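Local coordinates for protein lysyl oxidase (Pichia pastoris, PDB 1W7C) that probably oxidises primary amines, including lysine side chains, with the help of a copper ion and a protein-derived topaquinone cofactor, at residues N203-G208 and D259-T264; T264-N269 and L661-F666; Y361-R366 and F431-G436; Y440-K445 and V454-A459; I462-W467 and D481-S486. All coordinates share one frame; numbering follows the deposited sequence. Where two conformers were deposited one is given.

Contacts 1 and 2 follow each other along the chain and share T264, and both reach the sugar on N269. Contact 5 packs against contact 1, where L204 O lies 3.3 Å from L483 CD1, and it touches contact 2 through I462 and T664. Contacts 3 and 4 form a second group: strands 418-433 and 440-446 pair directly, and S433 N lies 2.9 Å from Y440 O. F666 of contact 2 joins the groups, packing on A459 and placing its O 3.0 Å from R457 NH1, a probable hydrogen bond. Members of both groups approach the copper ion. Measured from side chain to copper ion, I462 is about 5 Å away, A458 about 6 Å, L204 and N663 about 11 Å, and I435 about 12 Å.

Contact 1 (N203-G208 and D259-T264); sequences NLVPTG and DNLDWT. With NAG (2-acetamido-2-deoxy-beta-D-glucopyranose), chain S.
L261 O is gripped twice by T264, whose backbone N lies 3.0 Å and whose OG1 lies 2.8 Å from it. Both bonds tie the 3-10 turn 262-264 to the loop before it, in a domain assigned to the N2/N3 clan of copper amine oxidases. Against this turn rests the end of another 3-10 segment, with V205 just beyond it. L204 O approaches the rim of the W263 indole near its plane, 3.4 Å from CH2, and L204 CB touches CH2 and CZ3. T264 CG2 sits over the centre of the same indole, 3.6 Å above its plane. This methyl also meets L204 CD1, so leucine, threonine and tryptophan touch one another pairwise. H480 stacks on W263, and L483 packs against it as well. V205 CG1 meets L261 CD2 at 3.9 Å. On the solvent-facing part of the turn, D262 OD2 accepts a hydrogen bond from O3 of the N-linked sugar at 2.6 Å.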
# COMPACT_ATOMS: atom_id res chain seq x y z
N ASN A 203 15.83 24.32 -8.67
CA ASN A 203 14.37 24.22 -8.79
C ASN A 203 13.61 24.85 -7.63
O ASN A 203 12.42 25.11 -7.76
CB ASN A 203 13.93 22.75 -8.91
CG ASN A 203 13.83 22.25 -10.34
OD1 ASN A 203 13.34 21.15 -10.58
ND2 ASN A 203 14.32 23.03 -11.29
N LEU A 204 14.30 25.10 -6.50
CA LEU A 204 13.69 25.77 -5.36
C LEU A 204 13.84 27.28 -5.39
O LEU A 204 13.29 27.97 -4.54
CB LEU A 204 14.28 25.21 -4.05
CG LEU A 204 14.11 23.70 -3.81
CD1 LEU A 204 14.60 23.30 -2.43
CD2 LEU A 204 12.66 23.25 -4.00
N VAL A 205 14.56 27.80 -6.40
CA VAL A 205 14.77 29.23 -6.55
C VAL A 205 14.46 29.74 -7.96
O VAL A 205 15.29 30.38 -8.62
CB VAL A 205 16.20 29.61 -6.08
CG1 VAL A 205 16.28 29.60 -4.57
CG2 VAL A 205 17.23 28.65 -6.65
N PRO A 206 13.23 29.48 -8.41
CA PRO A 206 12.73 30.08 -9.65
C PRO A 206 12.48 31.56 -9.46
O PRO A 206 11.93 31.99 -8.43
CB PRO A 206 11.41 29.35 -9.89
CG PRO A 206 10.89 29.04 -8.50
CD PRO A 206 12.16 28.73 -7.72
N THR A 207 12.87 32.37 -10.45
CA THR A 207 12.85 33.84 -10.31
C THR A 207 11.55 34.53 -10.68
O THR A 207 11.38 35.70 -10.36
CB THR A 207 13.94 34.46 -11.17
OG1 THR A 207 13.69 34.18 -12.56
CG2 THR A 207 15.31 33.88 -10.84
N GLY A 208 10.67 33.86 -11.40
CA GLY A 208 9.48 34.50 -11.95
C GLY A 208 9.75 35.37 -13.15
O GLY A 208 8.86 36.11 -13.59
N ASP A 259 21.12 34.96 0.10
CA ASP A 259 22.08 34.86 1.18
C ASP A 259 21.67 33.82 2.23
O ASP A 259 22.50 33.46 3.08
CB ASP A 259 22.25 36.23 1.85
CG ASP A 259 22.85 37.26 0.92
OD1 ASP A 259 23.69 36.90 0.07
OD2 ASP A 259 22.54 38.47 0.98
N ASN A 260 20.43 33.34 2.16
CA ASN A 260 19.93 32.42 3.17
C ASN A 260 19.22 31.25 2.50
O ASN A 260 18.01 31.20 2.45
CB ASN A 260 19.04 33.17 4.17
CG ASN A 260 19.83 34.19 4.98
OD1 ASN A 260 20.67 33.81 5.79
ND2 ASN A 260 19.59 35.47 4.73
N LEU A 261 20.02 30.30 2.03
CA LEU A 261 19.53 29.15 1.27
C LEU A 261 19.74 27.81 2.01
O LEU A 261 19.65 26.74 1.41
CB LEU A 261 20.19 29.10 -0.12
CG LEU A 261 19.86 30.30 -1.02
CD1 LEU A 261 20.66 30.25 -2.31
CD2 LEU A 261 18.36 30.35 -1.31
N ASP A 262 19.98 27.86 3.30
CA ASP A 262 20.18 26.62 4.04
C ASP A 262 18.96 25.69 4.01
O ASP A 262 19.11 24.47 4.17
CB ASP A 262 20.58 26.92 5.49
CG ASP A 262 21.99 27.50 5.61
OD1 ASP A 262 22.79 27.47 4.63
OD2 ASP A 262 22.40 27.99 6.69
N TRP A 263 17.77 26.27 3.84
CA TRP A 263 16.51 25.53 3.71
C TRP A 263 16.47 24.63 2.46
O TRP A 263 15.56 23.80 2.32
CB TRP A 263 15.34 26.50 3.74
CG TRP A 263 15.34 27.50 2.64
CD1 TRP A 263 15.99 28.70 2.61
CD2 TRP A 263 14.66 27.40 1.37
NE1 TRP A 263 15.77 29.34 1.42
CE2 TRP A 263 14.95 28.57 0.64
CE3 TRP A 263 13.84 26.43 0.78
CZ2 TRP A 263 14.45 28.80 -0.63
CZ3 TRP A 263 13.32 26.68 -0.48
CH2 TRP A 263 13.63 27.85 -1.17
N THR A 264 17.40 24.83 1.52
CA THR A 264 17.48 23.97 0.34
C THR A 264 18.39 22.75 0.54
O THR A 264 18.49 21.93 -0.37
CB THR A 264 17.97 24.74 -0.90
OG1 THR A 264 19.37 25.04 -0.75
CG2 THR A 264 17.20 26.08 -1.13
C1 NAG S . 22.95 24.60 10.48
C2 NAG S . 22.24 25.44 9.39
C3 NAG S . 22.08 26.94 9.75
C4 NAG S . 21.78 27.17 11.23
C5 NAG S . 22.72 26.33 12.10
C6 NAG S . 22.46 26.51 13.59
C7 NAG S . 22.61 24.51 7.12
C8 NAG S . 23.55 24.44 5.95
N2 NAG S . 22.98 25.32 8.13
O3 NAG S . 21.09 27.60 8.94
O4 NAG S . 21.93 28.54 11.55
O5 NAG S . 22.53 24.96 11.78
O6 NAG S . 21.19 25.98 13.90
O7 NAG S . 21.57 23.85 7.10

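Contact 2 (T264-N269 and L661-F666); sequences TVIQRN and LPNTIF. With NAG (2-acetamido-2-deoxy-beta-D-glucopyranose), chain S.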
# COMPACT_ATOMS: atom_id res chain seq x y z
N THR A 264 17.40 24.83 1.52
CA THR A 264 17.48 23.97 0.34
C THR A 264 18.39 22.75 0.54
O THR A 264 18.49 21.93 -0.37
CB THR A 264 17.97 24.74 -0.90
OG1 THR A 264 19.37 25.04 -0.75
CG2 THR A 264 17.20 26.08 -1.13
N VAL A 265 19.11 22.67 1.66
CA VAL A 265 20.13 21.65 1.87
C VAL A 265 19.59 20.34 2.44
O VAL A 265 18.90 20.32 3.47
CB VAL A 265 21.26 22.20 2.80
CG1 VAL A 265 22.29 21.15 3.07
CG2 VAL A 265 21.88 23.45 2.17
N ILE A 266 19.91 19.24 1.77
CA ILE A 266 19.37 17.94 2.15
C ILE A 266 20.07 17.31 3.35
O ILE A 266 19.43 16.81 4.24
CB ILE A 266 19.44 16.96 0.95
CG1 ILE A 266 18.63 17.43 -0.23
CG2 ILE A 266 18.98 15.54 1.39
CD1 ILE A 266 19.05 16.74 -1.49
N GLN A 267 21.38 17.28 3.33
CA GLN A 267 22.10 16.46 4.29
C GLN A 267 22.12 17.08 5.68
O GLN A 267 21.86 18.28 5.84
CB GLN A 267 23.50 16.23 3.77
CG GLN A 267 24.44 17.43 3.87
CD GLN A 267 24.41 18.32 2.64
OE1 GLN A 267 23.52 18.18 1.79
NE2 GLN A 267 25.38 19.24 2.55
N ARG A 268 22.41 16.25 6.66
CA ARG A 268 22.35 16.62 8.05
C ARG A 268 23.24 17.83 8.35
O ARG A 268 24.36 17.89 7.85
CB ARG A 268 22.83 15.45 8.89
CG ARG A 268 22.72 15.66 10.34
CD ARG A 268 23.04 14.48 11.19
NE ARG A 268 22.31 14.56 12.44
CZ ARG A 268 22.66 15.27 13.51
NH1 ARG A 268 23.81 15.94 13.57
NH2 ARG A 268 21.84 15.30 14.51
N ASN A 269 22.72 18.74 9.16
CA ASN A 269 23.47 19.84 9.76
C ASN A 269 24.19 19.24 10.97
O ASN A 269 23.54 18.87 11.93
CB ASN A 269 22.45 20.91 10.20
CG ASN A 269 23.07 22.26 10.50
OD1 ASN A 269 24.12 22.34 11.13
ND2 ASN A 269 22.37 23.34 10.07
N LEU A 661 10.16 19.96 1.46
CA LEU A 661 11.35 20.81 1.54
C LEU A 661 12.27 20.33 2.64
O LEU A 661 11.81 20.17 3.76
CB LEU A 661 10.98 22.28 1.80
CG LEU A 661 10.21 23.00 0.69
CD1 LEU A 661 9.85 24.40 1.19
CD2 LEU A 661 10.98 23.00 -0.61
N PRO A 662 13.56 20.12 2.37
CA PRO A 662 14.22 20.37 1.08
C PRO A 662 13.93 19.38 -0.04
O PRO A 662 14.14 19.74 -1.19
CB PRO A 662 15.70 20.35 1.45
CG PRO A 662 15.77 19.39 2.61
CD PRO A 662 14.50 19.67 3.39
N ASN A 663 13.43 18.20 0.30
CA ASN A 663 13.15 17.15 -0.70
C ASN A 663 11.84 16.44 -0.38
O ASN A 663 11.42 16.36 0.77
CB ASN A 663 14.23 16.06 -0.70
CG ASN A 663 15.34 16.21 -1.75
OD1 ASN A 663 15.95 15.21 -2.09
ND2 ASN A 663 15.60 17.42 -2.24
N THR A 664 11.22 15.91 -1.42
CA THR A 664 10.15 14.95 -1.31
C THR A 664 10.67 13.65 -0.70
O THR A 664 11.81 13.29 -0.89
CB THR A 664 9.59 14.71 -2.72
OG1 THR A 664 9.00 15.93 -3.19
CG2 THR A 664 8.50 13.67 -2.74
N ILE A 665 9.82 12.96 0.06
CA ILE A 665 10.16 11.69 0.69
C ILE A 665 9.46 10.50 -0.00
O ILE A 665 8.33 10.60 -0.47
CB ILE A 665 9.93 11.73 2.23
CG1 ILE A 665 8.45 11.77 2.61
CG2 ILE A 665 10.73 12.88 2.83
CD1 ILE A 665 8.21 11.84 4.11
N PHE A 666 10.17 9.37 -0.01
CA PHE A 666 9.73 8.17 -0.70
C PHE A 666 8.57 7.49 0.03
O PHE A 666 7.81 6.75 -0.60
CB PHE A 666 10.86 7.13 -0.79
CG PHE A 666 11.93 7.38 -1.85
CD1 PHE A 666 13.30 7.23 -1.52
CD2 PHE A 666 11.61 7.64 -3.15
CE1 PHE A 666 14.28 7.36 -2.52
CE2 PHE A 666 12.57 7.78 -4.11
CZ PHE A 666 13.90 7.64 -3.80
C1 NAG S . 22.95 24.60 10.48
C2 NAG S . 22.24 25.44 9.39
C3 NAG S . 22.08 26.94 9.75
C4 NAG S . 21.78 27.17 11.23
C5 NAG S . 22.72 26.33 12.10
C6 NAG S . 22.46 26.51 13.59
C7 NAG S . 22.61 24.51 7.12
C8 NAG S . 23.55 24.44 5.95
N2 NAG S . 22.98 25.32 8.13
O3 NAG S . 21.09 27.60 8.94
O4 NAG S . 21.93 28.54 11.55
O5 NAG S . 22.53 24.96 11.78
O6 NAG S . 21.19 25.98 13.90
O7 NAG S . 21.57 23.85 7.10
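I266 lays its longer branch against the amide of N663. Its CB stands back, 4.7 Å from P662 CG. With chi1 at -61°, CG1 is anti to the carbonyl carbon and comes within 3.6 Å of N663 ND2. CD1, the tip, reaches both ends of that amide group, with N663 OD1 at 3.5 Å and ND2 only slightly farther. The amide is itself held in rotation: N663 ND2 donates to P662 O at 2.9 Å with an almost straight N-H...O angle of 175°, the oxygen lying in the amide plane while the donor stands well above the plane of the carbonyl. The contact joins the DUF1965 region to the copper amine oxidase catalytic domain, between two loops of irregular backbone. P662, which follows a cis peptide bond, presents its ring to the other loop: CG lies 3.4 Å from V265 O, and CB touches T264 O, a carbonyl hydrogen-bonded to Y461 OH. The second subunit closes in on loop 264-269, where R687 of that subunit donates to I266 O and its H413 packs on the I266 side chain. Farther on, N269 ND2 is bonded covalently to C1 of the sugar.

Contact 3 (Y361-R366 and F431-G436); sequences YGVGNR and FISTIG
R366 bends early, with CG anti to the carbonyl carbon (chi1 -55°) and CD turned at chi2 -64°, which lays its aliphatic part against S433 and T434. S433 OG, anti to its own backbone N (chi1 -171°), is carried to V363 O. There it donates a 2.8 Å hydrogen bond in the carbonyl plane, on a lone pair. R366 CG passes 3.4 Å from S433 OG, and CD lies only 3.1 Å from T434 O. Farther out, the guanidinium grips one atom side-on: NE at 3.0 Å and NH2 at 3.2 Å both bond to G362 O. I435 crosses R366 at about a right angle and sets CG2 over the centre of one guanidinium face, while its CD1 touches V363 CG2. A water accepts from R366 NH1 and G436 N and donates to T434 O, linking the arginine to the chain leading toward the topaquinone. V363 CG1 meets the edge of the F431 ring at 3.9 Å. In the catalytic domain, this contact joins the loop after helix 358-361, a helix whose first residue is the predicted proton acceptor D358, to the end of strand 418-433, which pairs with strands 440-446 and 391-405.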
# COMPACT_ATOMS: atom_id res chain seq x y z
N TYR A 361 14.27 11.93 -22.20
CA TYR A 361 15.53 12.23 -21.53
C TYR A 361 16.35 10.96 -21.32
O TYR A 361 17.56 11.00 -21.34
CB TYR A 361 15.29 12.93 -20.20
CG TYR A 361 14.69 14.30 -20.38
CD1 TYR A 361 13.33 14.51 -20.32
CD2 TYR A 361 15.50 15.37 -20.69
CE1 TYR A 361 12.79 15.77 -20.54
CE2 TYR A 361 14.99 16.63 -20.90
CZ TYR A 361 13.63 16.83 -20.84
OH TYR A 361 13.05 18.05 -21.07
N GLY A 362 15.66 9.86 -21.06
CA GLY A 362 16.25 8.57 -20.78
C GLY A 362 16.09 8.24 -19.30
O GLY A 362 16.51 9.01 -18.45
N VAL A 363 15.52 7.07 -19.01
CA VAL A 363 15.42 6.55 -17.65
C VAL A 363 16.60 5.61 -17.35
O VAL A 363 17.00 5.45 -16.19
CB VAL A 363 14.05 5.80 -17.49
CG1 VAL A 363 13.90 5.17 -16.13
CG2 VAL A 363 12.87 6.75 -17.76
N GLY A 364 17.18 5.00 -18.40
CA GLY A 364 18.23 3.99 -18.28
C GLY A 364 19.65 4.48 -18.49
O GLY A 364 20.57 3.66 -18.63
N ASN A 365 19.84 5.79 -18.49
CA ASN A 365 21.15 6.39 -18.73
C ASN A 365 21.60 7.28 -17.58
O ASN A 365 22.25 8.30 -17.79
CB ASN A 365 21.17 7.18 -20.05
CG ASN A 365 20.14 8.28 -20.09
OD1 ASN A 365 19.34 8.43 -19.16
ND2 ASN A 365 20.11 9.03 -21.20
N ARG A 366 21.30 6.84 -16.36
CA ARG A 366 21.56 7.62 -15.15
C ARG A 366 22.67 7.02 -14.31
O ARG A 366 23.74 6.65 -14.85
CB ARG A 366 20.21 7.86 -14.42
CG ARG A 366 19.17 8.50 -15.34
CD ARG A 366 19.56 9.90 -15.82
NE ARG A 366 18.75 10.30 -16.93
CZ ARG A 366 18.88 11.48 -17.54
NH1 ARG A 366 19.66 12.43 -17.03
NH2 ARG A 366 18.22 11.70 -18.63
N PHE A 431 15.93 -0.62 -9.35
CA PHE A 431 16.87 0.37 -9.85
C PHE A 431 16.31 1.74 -9.53
O PHE A 431 15.10 1.88 -9.26
CB PHE A 431 17.27 0.19 -11.32
CG PHE A 431 16.31 0.75 -12.31
CD1 PHE A 431 15.16 0.07 -12.64
CD2 PHE A 431 16.56 1.96 -12.93
CE1 PHE A 431 14.29 0.57 -13.59
CE2 PHE A 431 15.69 2.46 -13.90
CZ PHE A 431 14.56 1.79 -14.20
N ILE A 432 17.19 2.74 -9.54
CA ILE A 432 16.80 4.10 -9.25
C ILE A 432 17.30 4.99 -10.38
O ILE A 432 18.48 4.94 -10.75
CB ILE A 432 17.45 4.54 -7.89
CG1 ILE A 432 16.80 3.75 -6.75
CG2 ILE A 432 17.22 6.05 -7.74
CD1 ILE A 432 17.42 4.01 -5.37
N SER A 433 16.39 5.75 -10.95
CA SER A 433 16.71 6.72 -11.99
C SER A 433 16.56 8.14 -11.46
O SER A 433 15.45 8.61 -11.19
CB SER A 433 15.75 6.47 -13.17
OG SER A 433 16.15 7.24 -14.28
N THR A 434 17.70 8.82 -11.33
CA THR A 434 17.70 10.22 -10.98
C THR A 434 17.79 11.00 -12.27
O THR A 434 18.81 10.97 -12.97
CB THR A 434 18.88 10.58 -10.08
OG1 THR A 434 18.87 9.78 -8.88
CG2 THR A 434 18.76 12.04 -9.69
N ILE A 435 16.68 11.65 -12.63
CA ILE A 435 16.55 12.40 -13.87
C ILE A 435 16.45 13.86 -13.49
O ILE A 435 15.38 14.36 -13.13
CB ILE A 435 15.32 11.95 -14.67
CG1 ILE A 435 15.36 10.41 -14.85
CG2 ILE A 435 15.32 12.65 -16.03
CD1 ILE A 435 14.17 9.85 -15.63
N GLY A 436 17.58 14.54 -13.55
CA GLY A 436 17.64 15.91 -13.06
C GLY A 436 17.27 15.99 -11.58
O GLY A 436 17.96 15.45 -10.72
O HOH W 1 20.03 13.08 -14.19

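Contact 4 (Y440-K445 and V454-A459); sequences YNFLYK and VSVRAA
N441 and R457 exchange two backbone hydrogen bonds, N441 N to R457 O at 2.8 Å and R457 N to N441 O at 2.9 Å. Two residues along, L443 N donates to S455 O at 3.0 Å with an N-H...O angle of 173°, and S455 N returns a bond to L443 O. N441 O has further company: a water donates to it and also hydrogen-bonds S455 OG, and V456 CA makes a C-H...O contact of 3.3 Å. S455 OG, held between its backbone N and carbonyl carbon (chi1 68°), lies 3.5 Å from L443 CB. The polar ends on this face find partners beyond the hairpin. N441 OD1 accepts from R430 NE, and R457 NH1 donates to F666 O while its guanidinium makes a cation-pi contact with Y408 of the second subunit. On the other face the contacts between the strands are apolar: Y444 and V454 run side by side, with CE2 of the tyrosine 3.9 Å from CG1 of the valine, and F442 pairs with V456 likewise. Y440 borders copper ligand H490 and the predicted proton acceptor D358. Strands 418-433 and 670-678 flank this antiparallel beta hairpin, which begins two residues after the topaquinone in the catalytic beta sandwich of copper amine oxidases.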
# COMPACT_ATOMS: atom_id res chain seq x y z
N TYR A 440 13.56 8.51 -8.98
CA TYR A 440 12.50 7.50 -9.07
C TYR A 440 13.06 6.15 -8.68
O TYR A 440 14.07 5.69 -9.21
CB TYR A 440 11.96 7.42 -10.49
CG TYR A 440 11.24 8.66 -10.90
CD1 TYR A 440 9.96 8.91 -10.45
CD2 TYR A 440 11.83 9.59 -11.76
CE1 TYR A 440 9.26 10.06 -10.82
CE2 TYR A 440 11.12 10.75 -12.16
CZ TYR A 440 9.84 10.97 -11.68
OH TYR A 440 9.15 12.11 -12.03
N ASN A 441 12.37 5.51 -7.75
CA ASN A 441 12.81 4.27 -7.14
C ASN A 441 11.84 3.19 -7.56
O ASN A 441 10.67 3.22 -7.17
CB ASN A 441 12.83 4.50 -5.62
CG ASN A 441 13.40 3.34 -4.86
OD1 ASN A 441 13.38 2.19 -5.33
ND2 ASN A 441 13.95 3.64 -3.67
N PHE A 442 12.33 2.24 -8.37
CA PHE A 442 11.49 1.19 -8.96
C PHE A 442 11.78 -0.12 -8.26
O PHE A 442 12.95 -0.49 -8.11
CB PHE A 442 11.80 1.03 -10.45
CG PHE A 442 11.56 2.28 -11.27
CD1 PHE A 442 12.66 3.03 -11.68
CD2 PHE A 442 10.30 2.70 -11.64
CE1 PHE A 442 12.47 4.18 -12.43
CE2 PHE A 442 10.13 3.82 -12.39
CZ PHE A 442 11.21 4.57 -12.77
N LEU A 443 10.74 -0.82 -7.84
CA LEU A 443 10.89 -2.09 -7.14
C LEU A 443 9.93 -3.12 -7.73
O LEU A 443 8.78 -2.83 -7.98
CB LEU A 443 10.64 -1.89 -5.64
CG LEU A 443 10.88 -3.10 -4.77
CD1 LEU A 443 12.35 -3.48 -4.73
CD2 LEU A 443 10.38 -2.84 -3.37
N TYR A 444 10.44 -4.34 -7.88
CA TYR A 444 9.71 -5.51 -8.32
C TYR A 444 9.94 -6.56 -7.21
O TYR A 444 11.07 -6.95 -6.95
CB TYR A 444 10.23 -5.98 -9.69
CG TYR A 444 10.07 -4.96 -10.74
CD1 TYR A 444 10.98 -3.93 -10.90
CD2 TYR A 444 8.96 -4.97 -11.58
CE1 TYR A 444 10.77 -2.90 -11.84
CE2 TYR A 444 8.76 -3.96 -12.51
CZ TYR A 444 9.67 -2.96 -12.68
OH TYR A 444 9.43 -2.00 -13.64
N LYS A 445 8.83 -7.00 -6.57
CA LYS A 445 8.88 -7.82 -5.37
C LYS A 445 8.08 -9.09 -5.61
O LYS A 445 6.88 -9.04 -5.93
CB LYS A 445 8.27 -6.99 -4.24
CG LYS A 445 8.29 -7.74 -2.90
CD LYS A 445 7.54 -6.98 -1.79
CE LYS A 445 8.27 -5.70 -1.34
NZ LYS A 445 9.59 -5.93 -0.70
N VAL A 454 4.57 -4.65 -8.24
CA VAL A 454 5.28 -3.64 -9.01
C VAL A 454 5.04 -2.31 -8.30
O VAL A 454 3.88 -1.94 -8.07
CB VAL A 454 4.75 -3.60 -10.43
CG1 VAL A 454 5.40 -2.46 -11.22
CG2 VAL A 454 4.95 -4.89 -11.13
N SER A 455 6.11 -1.58 -7.98
CA SER A 455 5.92 -0.32 -7.30
C SER A 455 6.92 0.74 -7.73
O SER A 455 8.01 0.44 -8.26
CB SER A 455 6.00 -0.50 -5.80
OG SER A 455 7.29 -0.83 -5.36
N VAL A 456 6.54 1.98 -7.47
CA VAL A 456 7.42 3.12 -7.64
C VAL A 456 7.27 4.05 -6.45
O VAL A 456 6.18 4.18 -5.88
CB VAL A 456 7.13 3.86 -8.97
CG1 VAL A 456 5.74 4.45 -9.01
CG2 VAL A 456 8.15 4.93 -9.25
N ARG A 457 8.38 4.69 -6.07
CA ARG A 457 8.37 5.78 -5.11
C ARG A 457 9.18 6.93 -5.72
O ARG A 457 10.16 6.70 -6.42
CB ARG A 457 9.00 5.36 -3.78
CG ARG A 457 8.24 4.19 -3.11
CD ARG A 457 8.93 3.72 -1.88
NE ARG A 457 8.23 2.63 -1.19
CZ ARG A 457 7.22 2.81 -0.33
NH1 ARG A 457 6.79 4.00 -0.01
NH2 ARG A 457 6.66 1.75 0.25
N ALA A 458 8.80 8.16 -5.42
CA ALA A 458 9.53 9.33 -5.92
C ALA A 458 10.14 10.15 -4.76
O ALA A 458 9.59 10.23 -3.62
CB ALA A 458 8.59 10.20 -6.71
N ALA A 459 11.25 10.78 -5.03
CA ALA A 459 11.89 11.66 -4.05
C ALA A 459 12.61 12.73 -4.91
O ALA A 459 12.46 12.81 -6.16
CB ALA A 459 12.89 10.90 -3.10
O HOH W 2 9.23 1.43 -5.28

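Contact 5 (I462-W467 and D481-S486); sequences IQAGYW and DVLSGS
Segments 462-467 and 481-486 run antiparallel where G465 and S484 form a hydrogen-bonded pair, with G465 N to S484 O at 3.0 Å and S484 N to G465 O at 2.8 Å. They contribute two strands to a small three-stranded antiparallel sheet in which 483-484 is the middle strand, between 465-466 and 478-480. Y466 and L483 make the next, non-hydrogen-bonded pair. Beyond it W467 N donates to V482 O at 3.0 Å, and the donor stands 62° above the carbonyl plane. At the other end of the pairing the chain bends through an inverse gamma turn centred on G485. Y466 CG stands anti to the backbone N (chi1 -176°), and the ring beyond it has V482 O over one face. Its CE1 meets V482 CB at 3.7 Å, while its hydroxyl is hydrogen-bonded to P254 O. W467 turns an edge to S484, whose CB lies near the plane of the indole and 3.8 Å from CE3. I462, at the start of its segment, reaches the G485 backbone with CD1 and lies close to the copper ligands H488 and H654. The Q463 amide is hydrogen-bonded to Y356, N351 and T354. Packing is tight beside the paired strands: A464 CB presses to 3.4 Å from L483 CD1 and to 3.2 Å from S484 O.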
# COMPACT_ATOMS: atom_id res chain seq x y z
N ILE A 462 11.54 19.06 -5.87
CA ILE A 462 10.39 19.42 -6.69
C ILE A 462 10.72 20.53 -7.71
O ILE A 462 11.61 21.32 -7.48
CB ILE A 462 9.20 19.90 -5.81
CG1 ILE A 462 9.55 21.17 -5.04
CG2 ILE A 462 8.74 18.81 -4.91
CD1 ILE A 462 8.38 21.82 -4.30
N GLN A 463 9.96 20.59 -8.80
CA GLN A 463 9.97 21.73 -9.68
C GLN A 463 8.93 22.70 -9.15
O GLN A 463 7.77 22.61 -9.46
CB GLN A 463 9.73 21.34 -11.12
CG GLN A 463 9.77 22.52 -12.06
CD GLN A 463 9.66 22.16 -13.52
OE1 GLN A 463 10.29 21.24 -13.98
NE2 GLN A 463 8.85 22.91 -14.25
N ALA A 464 9.38 23.57 -8.27
CA ALA A 464 8.53 24.59 -7.70
C ALA A 464 8.36 25.74 -8.69
O ALA A 464 8.84 25.70 -9.84
CB ALA A 464 9.17 25.08 -6.45
N GLY A 465 7.55 26.72 -8.30
CA GLY A 465 7.38 27.91 -9.09
C GLY A 465 7.48 29.18 -8.28
O GLY A 465 7.36 29.15 -7.07
N TYR A 466 7.66 30.32 -8.94
CA TYR A 466 7.64 31.59 -8.23
C TYR A 466 6.20 31.86 -7.71
O TYR A 466 5.23 31.63 -8.42
CB TYR A 466 8.16 32.73 -9.12
CG TYR A 466 8.23 34.04 -8.36
CD1 TYR A 466 9.37 34.41 -7.70
CD2 TYR A 466 7.12 34.86 -8.28
CE1 TYR A 466 9.41 35.58 -6.93
CE2 TYR A 466 7.14 36.02 -7.52
CZ TYR A 466 8.29 36.37 -6.85
OH TYR A 466 8.31 37.50 -6.08
N TRP A 467 6.11 32.27 -6.45
CA TRP A 467 4.83 32.59 -5.82
C TRP A 467 4.45 34.04 -6.08
O TRP A 467 5.06 34.95 -5.51
CB TRP A 467 4.88 32.33 -4.31
CG TRP A 467 3.60 32.75 -3.61
CD1 TRP A 467 3.38 33.92 -2.98
CD2 TRP A 467 2.39 32.00 -3.49
NE1 TRP A 467 2.11 33.95 -2.47
CE2 TRP A 467 1.47 32.79 -2.78
CE3 TRP A 467 1.97 30.73 -3.93
CZ2 TRP A 467 0.17 32.37 -2.46
CZ3 TRP A 467 0.68 30.31 -3.61
CH2 TRP A 467 -0.21 31.14 -2.89
N ASP A 481 9.21 31.81 1.19
CA ASP A 481 8.86 33.23 1.13
C ASP A 481 8.34 33.65 -0.23
O ASP A 481 7.37 34.40 -0.31
CB ASP A 481 10.06 34.12 1.45
CG ASP A 481 10.64 33.89 2.84
OD1 ASP A 481 10.82 34.88 3.58
OD2 ASP A 481 10.98 32.77 3.26
N VAL A 482 8.99 33.20 -1.31
CA VAL A 482 8.53 33.50 -2.67
C VAL A 482 8.43 32.25 -3.53
O VAL A 482 8.61 32.31 -4.76
CB VAL A 482 9.40 34.59 -3.35
CG1 VAL A 482 9.25 35.91 -2.61
CG2 VAL A 482 10.84 34.16 -3.46
N LEU A 483 8.00 31.16 -2.90
CA LEU A 483 7.99 29.85 -3.56
C LEU A 483 6.63 29.19 -3.48
O LEU A 483 6.05 29.09 -2.40
CB LEU A 483 9.02 28.93 -2.92
CG LEU A 483 9.36 27.66 -3.69
CD1 LEU A 483 9.99 28.02 -5.02
CD2 LEU A 483 10.26 26.72 -2.93
N SER A 484 6.13 28.73 -4.63
CA SER A 484 4.96 27.87 -4.70
C SER A 484 5.37 26.42 -4.92
O SER A 484 6.24 26.14 -5.72
CB SER A 484 4.14 28.25 -5.90
OG SER A 484 2.99 27.44 -5.95
N GLY A 485 4.68 25.50 -4.24
CA GLY A 485 4.76 24.08 -4.58
C GLY A 485 3.86 23.72 -5.77
O GLY A 485 2.74 23.20 -5.63
N SER A 486 4.36 23.97 -6.97
CA SER A 486 3.55 23.78 -8.17
C SER A 486 2.90 22.39 -8.27
O SER A 486 3.53 21.37 -8.20
CB SER A 486 4.39 24.04 -9.42
OG SER A 486 4.61 25.43 -9.60
O HOH W 3 6.03 21.04 -7.90